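Local atomic coordinates of histone-lysine N-methyltransferase, H3 lysine-9 specific SUVH6 (PDB entry 6A5K), a protein that methylates the H3K9 site of histone tails using S-adenosylmethionine as methyl donor and probably links this mark to DNA methylation through its SRA domain. Residues G397-N407 and E435-A444. The protein carries 1 engineered substitution. Residues are numbered along the deposited sequence; the frame is centred on the assembly and turned at random.
With SAM (S-adenosylmethionine), chain F.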
loop_
_atom_site.group_PDB
_atom_site.type_symbol
_atom_site.label_atom_id
_atom_site.label_comp_id
_atom_site.label_asym_id
_atom_site.label_seq_id
_atom_site.Cartn_x
_atom_site.Cartn_y
_atom_site.Cartn_z
ATOM N N GLY A 397 -26.619 -16.848 11.186
ATOM C CA GLY A 397 -26.558 -15.443 10.829
ATOM C C GLY A 397 -25.176 -14.827 10.787
ATOM O O GLY A 397 -25.047 -13.604 10.752
ATOM N N ASN A 398 -24.137 -15.655 10.772
ATOM C CA ASN A 398 -22.781 -15.125 10.882
ATOM C C ASN A 398 -21.892 -15.377 9.668
ATOM O O ASN A 398 -20.714 -15.004 9.675
ATOM C CB ASN A 398 -22.097 -15.693 12.133
ATOM C CG ASN A 398 -21.882 -17.196 12.053
ATOM O OD1 ASN A 398 -22.393 -17.862 11.154
ATOM N ND2 ASN A 398 -21.125 -17.739 13.003
ATOM N N ASP A 399 -22.449 -15.981 8.625
ATOM C CA ASP A 399 -21.626 -16.515 7.541
ATOM C C ASP A 399 -20.851 -15.435 6.794
ATOM O O ASP A 399 -19.801 -15.715 6.225
ATOM C CB ASP A 399 -22.483 -17.305 6.548
ATOM C CG ASP A 399 -23.288 -16.411 5.622
ATOM O OD1 ASP A 399 -24.482 -16.190 5.904
ATOM O OD2 ASP A 399 -22.733 -15.942 4.603
ATOM N N GLU A 400 -21.361 -14.205 6.795
ATOM C CA GLU A 400 -20.706 -13.137 6.049
ATOM C C GLU A 400 -19.563 -12.486 6.823
ATOM O O GLU A 400 -18.858 -11.643 6.280
ATOM C CB GLU A 400 -21.723 -12.075 5.624
ATOM C CG GLU A 400 -22.643 -12.539 4.508
ATOM C CD GLU A 400 -23.480 -11.414 3.937
ATOM O OE1 GLU A 400 -24.313 -10.852 4.677
ATOM O OE2 GLU A 400 -23.292 -11.087 2.747
ATOM N N TYR A 401 -19.358 -12.896 8.071
ATOM C CA TYR A 401 -18.342 -12.273 8.911
ATOM C C TYR A 401 -17.444 -13.291 9.599
ATOM O O TYR A 401 -17.063 -13.124 10.755
ATOM C CB TYR A 401 -19.012 -11.358 9.942
ATOM C CG TYR A 401 -19.804 -10.256 9.284
ATOM C CD1 TYR A 401 -19.162 -9.159 8.713
ATOM C CD2 TYR A 401 -21.188 -10.327 9.190
ATOM C CE1 TYR A 401 -19.881 -8.155 8.092
ATOM C CE2 TYR A 401 -21.912 -9.326 8.567
ATOM C CZ TYR A 401 -21.250 -8.244 8.021
ATOM O OH TYR A 401 -21.967 -7.246 7.399
ATOM N N LEU A 402 -17.104 -14.348 8.870
ATOM C CA LEU A 402 -16.207 -15.372 9.385
ATOM C C LEU A 402 -14.839 -15.286 8.704
ATOM O O LEU A 402 -14.757 -15.186 7.481
ATOM C CB LEU A 402 -16.801 -16.767 9.170
ATOM C CG LEU A 402 -18.166 -17.063 9.784
ATOM C CD1 LEU A 402 -18.597 -18.478 9.419
ATOM C CD2 LEU A 402 -18.126 -16.869 11.302
ATOM N N PHE A 403 -13.776 -15.303 9.497
ATOM C CA PHE A 403 -12.431 -15.471 8.955
ATOM C C PHE A 403 -11.928 -16.858 9.322
ATOM O O PHE A 403 -11.650 -17.138 10.488
ATOM C CB PHE A 403 -11.462 -14.405 9.475
ATOM C CG PHE A 403 -10.145 -14.379 8.739
ATOM C CD1 PHE A 403 -9.132 -15.268 9.062
ATOM C CD2 PHE A 403 -9.929 -13.470 7.708
ATOM C CE1 PHE A 403 -7.920 -15.250 8.382
ATOM C CE2 PHE A 403 -8.723 -13.444 7.027
ATOM C CZ PHE A 403 -7.717 -14.335 7.370
ATOM N N ASP A 404 -11.814 -17.718 8.316
ATOM C CA ASP A 404 -11.315 -19.075 8.503
ATOM C C ASP A 404 -9.792 -19.016 8.640
ATOM O O ASP A 404 -9.098 -18.685 7.684
ATOM C CB ASP A 404 -11.744 -19.951 7.316
ATOM C CG ASP A 404 -11.432 -21.426 7.513
ATOM O OD1 ASP A 404 -10.376 -21.769 8.076
ATOM O OD2 ASP A 404 -12.258 -22.252 7.083
ATOM N N ILE A 405 -9.277 -19.326 9.826
ATOM C CA ILE A 405 -7.839 -19.213 10.086
ATOM C C ILE A 405 -7.052 -20.315 9.366
ATOM O O ILE A 405 -7.486 -21.466 9.317
ATOM C CB ILE A 405 -7.536 -19.277 11.605
ATOM C CG1 ILE A 405 -8.222 -18.113 12.340
ATOM C CG2 ILE A 405 -6.037 -19.282 11.872
ATOM C CD1 ILE A 405 -8.030 -18.143 13.848
ATOM N N GLY A 406 -5.912 -19.951 8.784
ATOM C CA GLY A 406 -4.979 -20.930 8.243
ATOM C C GLY A 406 -4.879 -21.000 6.730
ATOM O O GLY A 406 -5.808 -20.610 6.017
ATOM N N ASN A 407 -3.746 -21.519 6.248
ATOM C CA ASN A 407 -3.503 -21.740 4.811
ATOM C C ASN A 407 -3.678 -20.526 3.904
ATOM O O ASN A 407 -4.272 -20.634 2.830
ATOM C CB ASN A 407 -4.413 -22.854 4.267
ATOM C CG ASN A 407 -4.242 -24.164 4.998
ATOM O OD1 ASN A 407 -5.128 -24.591 5.738
ATOM N ND2 ASN A 407 -3.083 -24.796 4.821
ATOM N N GLU A 435 0.534 -23.731 7.684
ATOM C CA GLU A 435 -0.139 -24.840 8.351
ATOM C C GLU A 435 -1.618 -24.517 8.581
ATOM O O GLU A 435 -2.027 -23.358 8.526
ATOM C CB GLU A 435 0.563 -25.176 9.671
ATOM C CG GLU A 435 1.500 -26.369 9.569
ATOM C CD GLU A 435 2.840 -26.133 10.239
ATOM O OE1 GLU A 435 2.852 -25.649 11.390
ATOM O OE2 GLU A 435 3.881 -26.420 9.608
ATOM N N SER A 436 -2.416 -25.553 8.811
ATOM C CA SER A 436 -3.860 -25.406 8.953
ATOM C C SER A 436 -4.289 -25.155 10.397
ATOM O O SER A 436 -3.504 -25.317 11.334
ATOM C CB SER A 436 -4.571 -26.652 8.421
ATOM O OG SER A 436 -4.426 -26.763 7.015
ATOM N N SER A 437 -5.550 -24.769 10.562
ATOM C CA SER A 437 -6.123 -24.509 11.880
ATOM C C SER A 437 -7.573 -24.984 11.942
ATOM O O SER A 437 -8.275 -24.997 10.934
ATOM C CB SER A 437 -6.039 -23.015 12.215
ATOM O OG SER A 437 -6.942 -22.663 13.254
ATOM N N GLY A 438 -8.025 -25.372 13.128
ATOM C CA GLY A 438 -9.409 -25.769 13.294
ATOM C C GLY A 438 -10.256 -24.640 13.848
ATOM O O GLY A 438 -11.338 -24.877 14.395
ATOM N N PHE A 439 -9.777 -23.408 13.709
ATOM C CA PHE A 439 -10.477 -22.274 14.311
ATOM C C PHE A 439 -10.832 -21.155 13.340
ATOM O O PHE A 439 -10.194 -20.978 12.305
ATOM C CB PHE A 439 -9.652 -21.710 15.467
ATOM C CG PHE A 439 -9.513 -22.669 16.620
ATOM C CD1 PHE A 439 -8.554 -23.670 16.590
ATOM C CD2 PHE A 439 -10.361 -22.590 17.713
ATOM C CE1 PHE A 439 -8.429 -24.562 17.639
ATOM C CE2 PHE A 439 -10.239 -23.479 18.766
ATOM C CZ PHE A 439 -9.277 -24.467 18.726
ATOM N N THR A 440 -11.857 -20.396 13.717
ATOM C CA THR A 440 -12.433 -19.339 12.891
ATOM C C THR A 440 -12.738 -18.135 13.774
ATOM O O THR A 440 -13.078 -18.292 14.950
ATOM C CB THR A 440 -13.726 -19.832 12.184
ATOM O OG1 THR A 440 -13.388 -20.832 11.215
ATOM C CG2 THR A 440 -14.484 -18.686 11.490
ATOM N N ILE A 441 -12.595 -16.935 13.224
ATOM C CA ILE A 441 -12.978 -15.728 13.940
ATOM C C ILE A 441 -14.346 -15.262 13.451
ATOM O O ILE A 441 -14.533 -15.004 12.261
ATOM C CB ILE A 441 -11.948 -14.591 13.755
ATOM C CG1 ILE A 441 -10.547 -15.054 14.155
ATOM C CG2 ILE A 441 -12.346 -13.386 14.582
ATOM C CD1 ILE A 441 -9.442 -14.233 13.528
ATOM N N ASP A 442 -15.299 -15.182 14.376
ATOM C CA ASP A 442 -16.661 -14.760 14.077
ATOM C C ASP A 442 -16.827 -13.304 14.483
ATOM O O ASP A 442 -16.859 -12.988 15.671
ATOM C CB ASP A 442 -17.667 -15.654 14.815
ATOM C CG ASP A 442 -19.125 -15.291 14.524
ATOM O OD1 ASP A 442 -19.395 -14.252 13.890
ATOM O OD2 ASP A 442 -20.017 -16.058 14.945
ATOM N N ALA A 443 -16.943 -12.418 13.496
ATOM C CA ALA A 443 -17.093 -10.992 13.771
ATOM C C ALA A 443 -18.504 -10.473 13.478
ATOM O O ALA A 443 -18.701 -9.267 13.319
ATOM C CB ALA A 443 -16.062 -10.193 12.962
ATOM N N ALA A 444 -19.481 -11.374 13.407
ATOM C CA ALA A 444 -20.840 -10.985 13.022
ATOM C C ALA A 444 -21.529 -10.166 14.099
ATOM O O ALA A 444 -22.124 -9.127 13.810
ATOM C CB ALA A 444 -21.677 -12.206 12.694
HETATM N N SAM F . -19.582 -5.393 2.504
HETATM C CA SAM F . -19.763 -5.899 3.877
HETATM C C SAM F . -20.772 -5.092 4.696
HETATM O O SAM F . -20.926 -5.317 5.905
HETATM O OXT SAM F . -21.445 -4.197 4.175
HETATM C CB SAM F . -18.423 -5.946 4.611
HETATM C CG SAM F . -17.609 -7.165 4.199
HETATM S SD SAM F . -18.461 -8.638 4.812
HETATM C CE SAM F . -17.119 -9.347 5.757
HETATM C "C5'" SAM F . -18.443 -9.797 3.435
HETATM C "C4'" SAM F . -19.625 -9.560 2.518
HETATM O "O4'" SAM F . -19.396 -8.401 1.728
HETATM C "C3'" SAM F . -19.810 -10.715 1.552
HETATM O "O3'" SAM F . -20.656 -11.702 2.095
HETATM C "C2'" SAM F . -20.445 -10.019 0.376
HETATM O "O2'" SAM F . -21.813 -9.836 0.665
HETATM C "C1'" SAM F . -19.799 -8.651 0.398
HETATM N N9 SAM F . -18.610 -8.645 -0.480
HETATM C C8 SAM F . -17.302 -8.476 -0.111
HETATM N N7 SAM F . -16.522 -8.542 -1.223
HETATM C C5 SAM F . -17.319 -8.768 -2.294
HETATM C C6 SAM F . -17.063 -8.921 -3.653
HETATM N N6 SAM F . -15.818 -8.860 -4.130
HETATM N N1 SAM F . -18.110 -9.161 -4.514
HETATM C C2 SAM F . -19.406 -9.226 -4.040
HETATM N N3 SAM F . -19.658 -9.062 -2.691
HETATM C C4 SAM F . -18.636 -8.831 -1.835
HETATM O O HOH W 1 -10.072 -22.863 10.276
HETATM O O HOH W 2 -6.983 -23.814 8.101
#
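Leu402, Phe403 and Asp404 pair antiparallel with Asp442, Ile441 and Thr440, an edge-strand contact in the three-stranded sheet of the SET domain, where strand 436-442 runs between 385-388 and 402-406; the regular pairing belongs to its part after the corner at Gly438, 439-442. The axes of strands 402-406 and 439-442 approach to 4.6 Å, their N-to-C directions 155° apart. Phe403 and Ile441 form the hydrogen-bonded pair: Phe403 N reaches Ile441 O at 2.9 Å and Ile441 N returns a bond to Phe403 O. The pairing continues through Ala443 N to Tyr401 O and Ile405 N to Phe439 O. Phe403 and Ile441 turn to one face, toward Val478 of strand 477-482. Ile405 CD1 joins them, meeting Ile441 CG1 at 4.0 Å with the two side chains crossed at about a right angle. On the other face Leu402 CB rests on Thr440 CG2, while Thr440 OG1 is hydrogen-bonded to Asp389. Leu402 CD2 packs against Asp442 CG at 3.7 Å. With its CG anti to the backbone N (chi1 -179°), Asp442 places its carboxylate between two donors. Asp442 OD1 accepts from Ala444 N at 2.9 Å, an Asx turn; Asn398 ND2 comes at Asp442 OD2 from above the carboxylate plane, in an almost straight N-H...O bond. With an alanine here, Ala444 N and the Asn398 amide hydrogen aimed at OD2 would probably lose these acceptors, and with them the hold of Asn398 ND2 on segment 435-444. Just beyond Asn398, Glu400 OE2 accepts from both ribose hydroxyls of S-adenosylmethionine, and Tyr401 OH donates to its carboxylate atom O at 2.7 Å, met at the ring edge. At the far end, Ser436 OG donates to a lone pair of Asn407 OD1 at 2.6 Å, in the carbonyl plane, with a C=O...donor angle of 113°.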